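Local coordinates for protein dTDP-4-dehydrorhamnose 3,5-epimerase (Sulfolobus tokodaii, PDB 2B9U) that probably catalyses the epimerisation of both the C3 and C5 positions of dTDP-4-dehydro-6-deoxyglucose, a step in making dTDP-L-rhamnose, at residues A[140-152]-A[164-176]. Sequence-based numbering, arbitrary orientation.
Sequences PHERCISYSYIDW and LQCPSLEKAEVFD
S146 and C166 bring the two backbones within 4.8 Å of each other, CA to CA, and where they meet a single backbone hydrogen bond joins them, S146 N to P167 O (2.9 Å). The same P167 oxygen takes a CA-H contact from I145. Next to this bond the C144-C166 disulfide, chi3 -98°, makes the join covalent; C144 turns SG between its backbone N and carbonyl carbon (chi1 57°), which carries the sulfur across to C166. The P167 ring, through CG and CD, rests against C144 O. On the buried side I145 and L169 share the apolar contact: the branched chain of I145 presses CG2 tightly on A172 CB (3.4 Å), a methyl small enough to fit there, while CD1 runs alongside L169 CD1. The other branch of L169, CD2, slants against the Y149 ring, 3.5 Å from CE1, and the tyrosine hydroxyl beyond is held by G95 O. At the far end R143 lies beside E173, guanidinium and carboxylate nearly coplanar at 24°, yet NH2 stays 5.6 Å from OE1, so the touch is made by NE against E173 CB (3.9 Å). A bend at chi2 folds the arginine back so that NH1 donates to E142 O (3.2 Å) and, weakly, to P140 O. With an alanine in place of R143, the E142 carbonyl is likely to lose its guanidinium donor and the E173 methylene its cover. In this cupin-class jelly roll, strand 142-144 is the outermost of its sheet within the chain, pairing with strand 57-63, and the C-terminal loop after helix 161-164 runs back alongside it and the residues that follow, held by the disulfide and the S146-P167 hydrogen bond; I145 also reaches V85 of strand 79-86 and A117 of strand 116-122.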
ATOM      1  N   PRO A 140       2.552  -8.636 -22.595  1.00 40.39           N
ATOM      2  CA  PRO A 140       2.612  -8.303 -24.026  1.00 40.32           C
ATOM      3  C   PRO A 140       2.752  -6.803 -24.327  1.00 40.49           C
ATOM      4  O   PRO A 140       3.286  -6.440 -25.384  1.00 40.58           O
ATOM      5  CB  PRO A 140       1.277  -8.834 -24.567  1.00 40.34           C
ATOM      6  CG  PRO A 140       0.894  -9.928 -23.610  1.00 40.40           C
ATOM      7  CD  PRO A 140       1.319  -9.390 -22.276  1.00 40.31           C
ATOM      8  N   HIS A 141       2.297  -5.956 -23.402  1.00 40.46           N
ATOM      9  CA  HIS A 141       2.283  -4.506 -23.589  1.00 40.58           C
ATOM     10  C   HIS A 141       3.422  -3.759 -22.859  1.00 40.28           C
ATOM     11  O   HIS A 141       3.531  -2.530 -22.952  1.00 39.93           O
ATOM     12  CB  HIS A 141       0.922  -3.947 -23.172  1.00 41.21           C
ATOM     13  CG  HIS A 141      -0.231  -4.587 -23.876  1.00 42.36           C
ATOM     14  ND1 HIS A 141      -0.720  -5.826 -23.524  1.00 44.96           N
ATOM     15  CD2 HIS A 141      -0.991  -4.162 -24.912  1.00 45.05           C
ATOM     16  CE1 HIS A 141      -1.737  -6.136 -24.313  1.00 45.75           C
ATOM     17  NE2 HIS A 141      -1.922  -5.140 -25.163  1.00 44.44           N
ATOM     18  N   GLU A 142       4.260  -4.504 -22.142  1.00 39.65           N
ATOM     19  CA  GLU A 142       5.395  -3.928 -21.418  1.00 39.54           C
ATOM     20  C   GLU A 142       6.451  -3.394 -22.378  1.00 39.24           C
ATOM     21  O   GLU A 142       6.779  -4.040 -23.373  1.00 39.54           O
ATOM     22  CB  GLU A 142       6.009  -4.954 -20.459  1.00 39.40           C
ATOM     23  CG  GLU A 142       5.275  -5.076 -19.119  1.00 40.34           C
ATOM     24  CD  GLU A 142       5.793  -6.216 -18.226  1.00 42.70           C
ATOM     25  OE1 GLU A 142       6.203  -7.282 -18.757  1.00 43.01           O
ATOM     26  OE2 GLU A 142       5.777  -6.049 -16.982  1.00 41.06           O
ATOM     27  N   ARG A 143       6.952  -2.197 -22.076  1.00 38.95           N
ATOM     28  CA  ARG A 143       8.045  -1.559 -22.814  1.00 38.02           C
ATOM     29  C   ARG A 143       8.927  -0.766 -21.830  1.00 37.49           C
ATOM     30  O   ARG A 143       8.491  -0.423 -20.728  1.00 36.49           O
ATOM     31  CB  ARG A 143       7.502  -0.613 -23.899  1.00 38.30           C
ATOM     32  CG  ARG A 143       6.762  -1.271 -25.088  1.00 40.75           C
ATOM     33  CD  ARG A 143       7.662  -2.244 -25.887  1.00 45.69           C
ATOM     34  NE  ARG A 143       7.093  -2.612 -27.189  1.00 48.17           N
ATOM     35  CZ  ARG A 143       6.114  -3.503 -27.369  1.00 51.10           C
ATOM     36  NH1 ARG A 143       5.564  -4.142 -26.334  1.00 51.19           N
ATOM     37  NH2 ARG A 143       5.674  -3.756 -28.600  1.00 52.14           N
ATOM     38  N   CYS A 144      10.163  -0.475 -22.236  1.00 36.16           N
ATOM     39  CA  CYS A 144      11.040   0.352 -21.427  1.00 35.72           C
ATOM     40  C   CYS A 144      12.009   1.170 -22.261  1.00 34.38           C
ATOM     41  O   CYS A 144      12.262   0.863 -23.438  1.00 34.16           O
ATOM     42  CB  CYS A 144      11.808  -0.496 -20.396  1.00 35.75           C
ATOM     43  SG  CYS A 144      12.789  -1.817 -21.120  1.00 37.65           S
ATOM     44  N   ILE A 145      12.532   2.227 -21.645  1.00 33.34           N
ATOM     45  CA  ILE A 145      13.651   2.989 -22.194  1.00 32.16           C
ATOM     46  C   ILE A 145      14.785   2.931 -21.179  1.00 31.74           C
ATOM     47  O   ILE A 145      14.535   2.770 -19.986  1.00 31.80           O
ATOM     48  CB  ILE A 145      13.263   4.448 -22.556  1.00 32.48           C
ATOM     49  CG1 ILE A 145      12.820   5.234 -21.311  1.00 32.26           C
ATOM     50  CG2 ILE A 145      12.150   4.450 -23.628  1.00 31.50           C
ATOM     51  CD1 ILE A 145      12.908   6.736 -21.446  1.00 31.55           C
ATOM     52  N   SER A 146      16.023   3.045 -21.654  1.00 30.90           N
ATOM     53  CA  SER A 146      17.209   2.850 -20.826  1.00 30.25           C
ATOM     54  C   SER A 146      17.313   3.815 -19.642  1.00 30.11           C
ATOM     55  O   SER A 146      17.075   5.033 -19.782  1.00 29.88           O
ATOM     56  CB  SER A 146      18.476   2.931 -21.696  1.00 30.23           C
ATOM     57  OG  SER A 146      19.662   2.837 -20.921  1.00 29.19           O
ATOM     58  N   TYR A 147      17.676   3.245 -18.490  1.00 29.16           N
ATOM     59  CA  TYR A 147      18.029   3.969 -17.267  1.00 28.74           C
ATOM     60  C   TYR A 147      19.104   5.041 -17.540  1.00 28.18           C
ATOM     61  O   TYR A 147      19.154   6.059 -16.859  1.00 27.97           O
ATOM     62  CB  TYR A 147      18.571   2.968 -16.219  1.00 27.90           C
ATOM     63  CG  TYR A 147      20.023   2.660 -16.495  1.00 29.13           C
ATOM     64  CD1 TYR A 147      20.376   1.795 -17.530  1.00 29.04           C
ATOM     65  CD2 TYR A 147      21.046   3.303 -15.787  1.00 30.26           C
ATOM     66  CE1 TYR A 147      21.711   1.538 -17.837  1.00 31.84           C
ATOM     67  CE2 TYR A 147      22.397   3.060 -16.090  1.00 31.27           C
ATOM     68  CZ  TYR A 147      22.712   2.174 -17.130  1.00 31.76           C
ATOM     69  OH  TYR A 147      24.024   1.917 -17.468  1.00 33.54           O
ATOM     70  N   SER A 148      19.990   4.771 -18.504  1.00 28.16           N
ATOM     71  CA  SER A 148      21.118   5.655 -18.844  1.00 27.94           C
ATOM     72  C   SER A 148      20.675   7.015 -19.382  1.00 28.32           C
ATOM     73  O   SER A 148      21.495   7.917 -19.572  1.00 28.24           O
ATOM     74  CB  SER A 148      22.036   4.995 -19.869  1.00 27.52           C
ATOM     75  OG  SER A 148      21.381   4.777 -21.111  1.00 26.86           O
ATOM     76  N   TYR A 149      19.378   7.141 -19.649  1.00 28.88           N
ATOM     77  CA  TYR A 149      18.782   8.409 -20.049  1.00 29.77           C
ATOM     78  C   TYR A 149      18.938   9.448 -18.948  1.00 29.79           C
ATOM     79  O   TYR A 149      18.947  10.645 -19.207  1.00 30.55           O
ATOM     80  CB  TYR A 149      17.311   8.208 -20.379  1.00 29.25           C
ATOM     81  CG  TYR A 149      16.683   9.400 -21.045  1.00 31.89           C
ATOM     82  CD1 TYR A 149      16.976   9.718 -22.376  1.00 30.61           C
ATOM     83  CD2 TYR A 149      15.791  10.218 -20.345  1.00 31.98           C
ATOM     84  CE1 TYR A 149      16.407  10.819 -22.983  1.00 32.98           C
ATOM     85  CE2 TYR A 149      15.210  11.313 -20.948  1.00 33.54           C
ATOM     86  CZ  TYR A 149      15.521  11.607 -22.263  1.00 34.75           C
ATOM     87  OH  TYR A 149      14.933  12.687 -22.852  1.00 36.59           O
ATOM     88  N   ILE A 150      19.098   8.957 -17.721  1.00 30.19           N
ATOM     89  CA  ILE A 150      19.091   9.757 -16.518  1.00 29.74           C
ATOM     90  C   ILE A 150      20.459   9.692 -15.879  1.00 30.40           C
ATOM     91  O   ILE A 150      21.139   8.665 -15.941  1.00 30.35           O
ATOM     92  CB  ILE A 150      18.006   9.220 -15.522  1.00 29.58           C
ATOM     93  CG1 ILE A 150      16.589   9.354 -16.123  1.00 29.94           C
ATOM     94  CG2 ILE A 150      18.108   9.886 -14.153  1.00 28.56           C
ATOM     95  CD1 ILE A 150      16.113  10.803 -16.369  1.00 30.57           C
ATOM     96  N   ASP A 151      20.853  10.795 -15.249  1.00 30.75           N
ATOM     97  CA  ASP A 151      22.086  10.857 -14.486  1.00 31.28           C
ATOM     98  C   ASP A 151      21.726  10.564 -13.025  1.00 31.35           C
ATOM     99  O   ASP A 151      21.103  11.375 -12.352  1.00 31.89           O
ATOM    100  CB  ASP A 151      22.720  12.252 -14.678  1.00 32.19           C
ATOM    101  CG  ASP A 151      24.081  12.392 -14.016  1.00 33.38           C
ATOM    102  OD1 ASP A 151      24.738  11.378 -13.712  1.00 36.00           O
ATOM    103  OD2 ASP A 151      24.503  13.541 -13.800  1.00 37.35           O
ATOM    104  N   TRP A 152      22.080   9.365 -12.570  1.00 31.36           N
ATOM    105  CA  TRP A 152      21.752   8.858 -11.239  1.00 30.98           C
ATOM    106  C   TRP A 152      22.897   9.180 -10.282  1.00 31.75           C
ATOM    107  O   TRP A 152      24.055   9.156 -10.698  1.00 31.51           O
ATOM    108  CB  TRP A 152      21.549   7.339 -11.301  1.00 30.15           C
ATOM    109  CG  TRP A 152      20.424   6.901 -12.236  1.00 28.52           C
ATOM    110  CD1 TRP A 152      20.555   6.310 -13.462  1.00 27.83           C
ATOM    111  CD2 TRP A 152      19.018   7.034 -12.007  1.00 26.88           C
ATOM    112  NE1 TRP A 152      19.324   6.072 -14.012  1.00 27.60           N
ATOM    113  CE2 TRP A 152      18.357   6.496 -13.137  1.00 26.66           C
ATOM    114  CE3 TRP A 152      18.250   7.547 -10.953  1.00 25.71           C
ATOM    115  CZ2 TRP A 152      16.963   6.454 -13.243  1.00 25.62           C
ATOM    116  CZ3 TRP A 152      16.862   7.506 -11.061  1.00 25.18           C
ATOM    117  CH2 TRP A 152      16.235   6.969 -12.203  1.00 23.63           C
ATOM    118  N   LEU A 164      18.888  -3.689 -18.433  1.00 32.85           N
ATOM    119  CA  LEU A 164      20.104  -3.380 -19.184  1.00 33.21           C
ATOM    120  C   LEU A 164      19.893  -3.430 -20.693  1.00 33.74           C
ATOM    121  O   LEU A 164      20.616  -2.774 -21.431  1.00 33.46           O
ATOM    122  CB  LEU A 164      21.249  -4.302 -18.781  1.00 32.73           C
ATOM    123  CG  LEU A 164      21.968  -3.989 -17.482  1.00 31.61           C
ATOM    124  CD1 LEU A 164      22.727  -5.214 -17.017  1.00 30.83           C
ATOM    125  CD2 LEU A 164      22.921  -2.816 -17.685  1.00 32.50           C
ATOM    126  N   GLN A 165      18.907  -4.200 -21.152  1.00 35.15           N
ATOM    127  CA  GLN A 165      18.656  -4.286 -22.594  1.00 36.14           C
ATOM    128  C   GLN A 165      17.598  -3.328 -23.120  1.00 36.42           C
ATOM    129  O   GLN A 165      17.349  -3.275 -24.330  1.00 36.71           O
ATOM    130  CB  GLN A 165      18.390  -5.721 -23.039  1.00 36.44           C
ATOM    131  CG  GLN A 165      19.643  -6.638 -22.973  1.00 39.37           C
ATOM    132  CD  GLN A 165      20.684  -6.419 -24.095  1.00 41.58           C
ATOM    133  OE1 GLN A 165      20.664  -5.413 -24.835  1.00 44.16           O
ATOM    134  NE2 GLN A 165      21.610  -7.364 -24.207  1.00 40.21           N
ATOM    135  N   CYS A 166      17.001  -2.552 -22.217  1.00 36.54           N
ATOM    136  CA  CYS A 166      16.080  -1.489 -22.601  1.00 36.36           C
ATOM    137  C   CYS A 166      16.738  -0.559 -23.647  1.00 36.92           C
ATOM    138  O   CYS A 166      17.900  -0.175 -23.499  1.00 36.72           O
ATOM    139  CB  CYS A 166      15.619  -0.705 -21.354  1.00 36.47           C
ATOM    140  SG  CYS A 166      14.575  -1.659 -20.167  1.00 35.00           S
ATOM    141  N   PRO A 167      16.021  -0.259 -24.744  1.00 37.42           N
ATOM    142  CA  PRO A 167      16.531   0.648 -25.785  1.00 38.02           C
ATOM    143  C   PRO A 167      16.629   2.104 -25.336  1.00 38.85           C
ATOM    144  O   PRO A 167      15.862   2.540 -24.472  1.00 38.52           O
ATOM    145  CB  PRO A 167      15.475   0.536 -26.891  1.00 38.36           C
ATOM    146  CG  PRO A 167      14.219   0.094 -26.166  1.00 37.71           C
ATOM    147  CD  PRO A 167      14.701  -0.813 -25.085  1.00 37.05           C
ATOM    148  N   SER A 168      17.548   2.858 -25.932  1.00 39.51           N
ATOM    149  CA  SER A 168      17.597   4.299 -25.700  1.00 41.08           C
ATOM    150  C   SER A 168      16.280   4.949 -26.138  1.00 41.84           C
ATOM    151  O   SER A 168      15.525   4.376 -26.932  1.00 41.96           O
ATOM    152  CB  SER A 168      18.781   4.929 -26.436  1.00 41.18           C
ATOM    153  OG  SER A 168      18.625   4.808 -27.838  1.00 42.04           O
ATOM    154  N   LEU A 169      15.997   6.132 -25.610  1.00 43.08           N
ATOM    155  CA  LEU A 169      14.770   6.850 -25.955  1.00 44.70           C
ATOM    156  C   LEU A 169      14.482   6.920 -27.463  1.00 45.94           C
ATOM    157  O   LEU A 169      13.361   6.633 -27.895  1.00 45.84           O
ATOM    158  CB  LEU A 169      14.776   8.257 -25.362  1.00 44.54           C
ATOM    159  CG  LEU A 169      13.499   9.048 -25.656  1.00 44.33           C
ATOM    160  CD1 LEU A 169      12.270   8.320 -25.121  1.00 43.61           C
ATOM    161  CD2 LEU A 169      13.605  10.425 -25.078  1.00 45.17           C
ATOM    162  N   GLU A 170      15.491   7.287 -28.254  1.00 47.62           N
ATOM    163  CA  GLU A 170      15.295   7.481 -29.698  1.00 49.40           C
ATOM    164  C   GLU A 170      15.084   6.194 -30.505  1.00 50.23           C
ATOM    165  O   GLU A 170      14.626   6.250 -31.654  1.00 50.46           O
ATOM    166  CB  GLU A 170      16.415   8.336 -30.299  1.00 49.54           C
ATOM    167  CG  GLU A 170      16.087   9.831 -30.364  1.00 51.53           C
ATOM    168  CD  GLU A 170      16.233  10.549 -29.024  1.00 52.90           C
ATOM    169  OE1 GLU A 170      17.247  10.319 -28.336  1.00 53.49           O
ATOM    170  OE2 GLU A 170      15.344  11.367 -28.672  1.00 53.70           O
ATOM    171  N   LYS A 171      15.390   5.046 -29.897  1.00 51.05           N
ATOM    172  CA  LYS A 171      15.146   3.739 -30.522  1.00 52.04           C
ATOM    173  C   LYS A 171      13.823   3.085 -30.080  1.00 52.69           C
ATOM    174  O   LYS A 171      13.167   2.391 -30.865  1.00 53.19           O
ATOM    175  CB  LYS A 171      16.314   2.785 -30.256  1.00 51.97           C
ATOM    176  CG  LYS A 171      17.649   3.213 -30.872  1.00 52.97           C
ATOM    177  CD  LYS A 171      17.722   2.936 -32.377  1.00 53.90           C
ATOM    178  CE  LYS A 171      19.168   2.887 -32.864  1.00 54.87           C
ATOM    179  NZ  LYS A 171      19.834   1.565 -32.609  1.00 56.25           N
ATOM    180  N   ALA A 172      13.434   3.331 -28.831  1.00 53.27           N
ATOM    181  CA  ALA A 172      12.275   2.696 -28.200  1.00 53.70           C
ATOM    182  C   ALA A 172      10.944   2.848 -28.944  1.00 54.32           C
ATOM    183  O   ALA A 172      10.723   3.830 -29.661  1.00 54.10           O
ATOM    184  CB  ALA A 172      12.126   3.219 -26.786  1.00 53.60           C
ATOM    185  N   GLU A 173      10.072   1.857 -28.748  1.00 54.98           N
ATOM    186  CA  GLU A 173       8.670   1.917 -29.156  1.00 55.71           C
ATOM    187  C   GLU A 173       7.883   2.638 -28.056  1.00 55.79           C
ATOM    188  O   GLU A 173       7.762   2.133 -26.938  1.00 55.85           O
ATOM    189  CB  GLU A 173       8.112   0.500 -29.377  1.00 56.00           C
ATOM    190  CG  GLU A 173       8.800  -0.311 -30.482  1.00 57.25           C
ATOM    191  CD  GLU A 173       8.526   0.244 -31.883  1.00 59.27           C
ATOM    192  OE1 GLU A 173       7.429  -0.030 -32.436  1.00 59.84           O
ATOM    193  OE2 GLU A 173       9.410   0.949 -32.425  1.00 58.12           O
ATOM    194  N   VAL A 174       7.351   3.816 -28.374  1.00 55.88           N
ATOM    195  CA  VAL A 174       6.792   4.707 -27.356  1.00 55.75           C
ATOM    196  C   VAL A 174       5.329   5.122 -27.594  1.00 55.95           C
ATOM    197  O   VAL A 174       4.694   4.683 -28.556  1.00 55.75           O
ATOM    198  CB  VAL A 174       7.690   5.973 -27.156  1.00 55.93           C
ATOM    199  CG1 VAL A 174       9.067   5.591 -26.620  1.00 54.99           C
ATOM    200  CG2 VAL A 174       7.806   6.782 -28.451  1.00 55.75           C
ATOM    201  N   PHE A 175       4.811   5.959 -26.695  1.00 56.09           N
ATOM    202  CA  PHE A 175       3.445   6.489 -26.783  1.00 56.55           C
ATOM    203  C   PHE A 175       3.281   7.543 -27.885  1.00 57.01           C
ATOM    204  O   PHE A 175       4.260   8.092 -28.399  1.00 56.91           O
ATOM    205  CB  PHE A 175       3.034   7.122 -25.450  1.00 56.40           C
ATOM    206  CG  PHE A 175       2.484   6.153 -24.439  1.00 55.83           C
ATOM    207  CD1 PHE A 175       3.319   5.261 -23.771  1.00 55.51           C
ATOM    208  CD2 PHE A 175       1.129   6.167 -24.119  1.00 55.67           C
ATOM    209  CE1 PHE A 175       2.806   4.383 -22.816  1.00 54.92           C
ATOM    210  CE2 PHE A 175       0.608   5.289 -23.162  1.00 55.43           C
ATOM    211  CZ  PHE A 175       1.451   4.398 -22.514  1.00 54.68           C
ATOM    212  N   ASP A 176       2.024   7.837 -28.212  1.00 57.63           N
ATOM    213  CA  ASP A 176       1.674   8.839 -29.218  1.00 58.08           C
ATOM    214  C   ASP A 176       1.535  10.232 -28.610  1.00 58.22           C
ATOM    215  O   ASP A 176       0.957  10.421 -27.532  1.00 58.06           O
ATOM    216  CB  ASP A 176       0.383   8.436 -29.934  1.00 58.28           C
ATOM    217  CG  ASP A 176       0.441   7.016 -30.468  1.00 58.88           C
ATOM    218  OD1 ASP A 176       0.412   6.845 -31.702  1.00 59.12           O
ATOM    219  OD2 ASP A 176       0.541   6.072 -29.653  1.00 59.98           O
ATOM    220  OXT ASP A 176       2.011  11.203 -29.200  1.00 58.26           O
TER
HETATM  221  O   HOH W   1      19.209  -0.112 -21.357  1.00 27.37           O